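Local coordinates for replication initiator A family protein (Staphylococcus aureus CA-347, PDB 4PT7), which probably initiates replication of staphylococcal multiresistance plasmids by assembling on origin DNA through a domain of the helix-turn-helix class, at residues N28-L32 with G88-L94. Residues are numbered along the deposited sequence; the frame is centred on the assembly and turned at random.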
loop_
_atom_site.group_PDB
_atom_site.type_symbol
_atom_site.label_atom_id
_atom_site.label_comp_id
_atom_site.label_asym_id
_atom_site.label_seq_id
_atom_site.Cartn_x
_atom_site.Cartn_y
_atom_site.Cartn_z
ATOM N N ASN B 28 -25.545 3.031 -4.259
ATOM C CA ASN B 28 -25.124 2.007 -5.197
ATOM C C ASN B 28 -23.612 1.894 -5.205
ATOM O O ASN B 28 -23.057 0.979 -5.816
ATOM C CB ASN B 28 -25.621 2.344 -6.599
ATOM C CG ASN B 28 -27.122 2.303 -6.696
ATOM O OD1 ASN B 28 -27.736 1.235 -6.590
ATOM N ND2 ASN B 28 -27.734 3.470 -6.878
ATOM N N TYR B 29 -22.948 2.832 -4.532
ATOM C CA TYR B 29 -21.488 2.840 -4.465
ATOM C C TYR B 29 -20.994 2.845 -3.031
ATOM O O TYR B 29 -19.866 3.253 -2.750
ATOM C CB TYR B 29 -20.932 4.059 -5.194
ATOM C CG TYR B 29 -21.273 4.078 -6.656
ATOM C CD1 TYR B 29 -22.044 5.102 -7.189
ATOM C CD2 TYR B 29 -20.832 3.066 -7.512
ATOM C CE1 TYR B 29 -22.373 5.130 -8.542
ATOM C CE2 TYR B 29 -21.161 3.080 -8.862
ATOM C CZ TYR B 29 -21.929 4.118 -9.370
ATOM O OH TYR B 29 -22.255 4.165 -10.702
ATOM N N LYS B 30 -21.847 2.392 -2.122
ATOM C CA LYS B 30 -21.494 2.348 -0.713
ATOM C C LYS B 30 -20.417 1.291 -0.444
ATOM O O LYS B 30 -19.753 1.334 0.587
ATOM C CB LYS B 30 -22.743 2.071 0.136
ATOM C CG LYS B 30 -23.363 0.694 -0.088
ATOM C CD LYS B 30 -24.640 0.515 0.734
ATOM C CE LYS B 30 -25.134 -0.937 0.696
ATOM N NZ LYS B 30 -25.437 -1.451 -0.677
ATOM N N ASN B 31 -20.235 0.357 -1.377
ATOM C CA ASN B 31 -19.228 -0.696 -1.225
ATOM C C ASN B 31 -17.824 -0.246 -1.630
ATOM O O ASN B 31 -16.841 -0.933 -1.345
ATOM C CB ASN B 31 -19.628 -1.924 -2.048
ATOM C CG ASN B 31 -20.869 -2.618 -1.491
ATOM O OD1 ASN B 31 -21.689 -3.124 -2.296
ATOM N ND2 ASN B 31 -21.019 -2.659 -0.245
ATOM N N LEU B 32 -17.726 0.904 -2.291
ATOM C CA LEU B 32 -16.430 1.407 -2.717
ATOM C C LEU B 32 -15.629 1.918 -1.528
ATOM O O LEU B 32 -16.161 2.584 -0.639
ATOM C CB LEU B 32 -16.582 2.549 -3.740
ATOM C CG LEU B 32 -17.178 2.254 -5.120
ATOM C CD1 LEU B 32 -17.089 3.519 -5.974
ATOM C CD2 LEU B 32 -16.423 1.111 -5.798
ATOM N N GLY B 88 -13.291 -4.345 -7.023
ATOM C CA GLY B 88 -14.292 -3.432 -6.513
ATOM C C GLY B 88 -14.892 -2.553 -7.605
ATOM O O GLY B 88 -16.099 -2.379 -7.657
ATOM N N LEU B 89 -14.064 -1.994 -8.482
ATOM C CA LEU B 89 -14.598 -1.152 -9.553
ATOM C C LEU B 89 -15.433 -1.998 -10.503
ATOM O O LEU B 89 -16.483 -1.555 -10.979
ATOM C CB LEU B 89 -13.466 -0.455 -10.319
ATOM C CG LEU B 89 -12.623 0.504 -9.468
ATOM C CD1 LEU B 89 -11.615 1.243 -10.348
ATOM C CD2 LEU B 89 -13.536 1.493 -8.768
ATOM N N GLU B 90 -14.980 -3.226 -10.745
ATOM C CA GLU B 90 -15.685 -4.136 -11.637
ATOM C C GLU B 90 -17.056 -4.542 -11.088
ATOM O O GLU B 90 -18.033 -4.611 -11.834
ATOM C CB GLU B 90 -14.842 -5.383 -11.894
ATOM C CG GLU B 90 -15.189 -6.102 -13.187
ATOM C CD GLU B 90 -14.263 -7.276 -13.495
ATOM O OE1 GLU B 90 -13.023 -7.107 -13.415
ATOM O OE2 GLU B 90 -14.783 -8.364 -13.831
ATOM N N ASN B 91 -17.139 -4.790 -9.785
ATOM C CA ASN B 91 -18.415 -5.188 -9.188
ATOM C C ASN B 91 -19.471 -4.094 -9.254
ATOM O O ASN B 91 -20.665 -4.377 -9.190
ATOM C CB ASN B 91 -18.237 -5.614 -7.725
ATOM C CG ASN B 91 -17.540 -6.958 -7.583
ATOM O OD1 ASN B 91 -17.707 -7.855 -8.418
ATOM N ND2 ASN B 91 -16.766 -7.110 -6.512
ATOM N N ASP B 92 -19.034 -2.845 -9.374
ATOM C CA ASP B 92 -19.967 -1.729 -9.436
ATOM C C ASP B 92 -20.131 -1.187 -10.853
ATOM O O ASP B 92 -20.637 -0.089 -11.062
ATOM C CB ASP B 92 -19.520 -0.630 -8.464
ATOM C CG ASP B 92 -20.025 -0.874 -7.047
ATOM O OD1 ASP B 92 -19.450 -0.329 -6.078
ATOM O OD2 ASP B 92 -21.023 -1.605 -6.907
ATOM N N GLY B 93 -19.712 -1.982 -11.829
ATOM C CA GLY B 93 -19.830 -1.587 -13.220
ATOM C C GLY B 93 -19.019 -0.369 -13.611
ATOM O O GLY B 93 -19.291 0.249 -14.633
ATOM N N LEU B 94 -18.015 -0.023 -12.818
ATOM C CA LEU B 94 -17.182 1.141 -13.125
ATOM C C LEU B 94 -15.952 0.756 -13.933
ATOM O O LEU B 94 -15.212 1.626 -14.409
ATOM C CB LEU B 94 -16.748 1.844 -11.834
ATOM C CG LEU B 94 -17.910 2.371 -10.992
ATOM C CD1 LEU B 94 -17.405 2.908 -9.654
ATOM C CD2 LEU B 94 -18.629 3.465 -11.790
HETATM O O HOH W 1 -21.637 -0.277 -3.871
#
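Asp-92 reaches across to the turn at 28-32 and sets its carboxylate against Tyr-29 and Leu-32. Asp-92 OD1 lies 3.4 Å from Leu-32 CD2, and the carboxylate stands nearly square to the Tyr-29 ring, the two planes 86° apart. Its polar link to the turn runs through a water, which accepts from Asn-31 N at 2.9 Å; Asn-28 O and, 3.1 Å away from the water, Asp-92 OD1 are among the acceptors that compete for its protons. Next to it, Leu-94 packs against Leu-32 and the Tyr-29 ring: Leu-94 CD1 meets Leu-32 CD1 at 3.7 Å and Tyr-29 CE2 at 3.8 Å, while its CD2 sits near CE2, CZ and OH of Tyr-29, the two side chains crossing at a slant. Leu-32 CD2 also meets Leu-89 CD2 and the carbonyl oxygen of Gly-88.

Two backbone features position these groups. A type I beta turn from Tyr-29 to Leu-32 is closed by Leu-32 N to Tyr-29 O. On the other segment, a Schellman motif ends helix 79-91: Leu-94 N bonds Leu-89 O at 2.8 Å, Gly-93 N bonds Glu-90 O, and Gly-93 takes the positive phi that turns the chain toward strand 95-98.

Farther out, Tyr-29 OH is hydrogen-bonded to Ile-114 N, and its ring meets Phe-23 edge-to-face. The contact thus joins the link between helices 22-25 and 34-52 to the end of helix 79-91, with Leu-94 also touching Tyr-40 of helix 34-52.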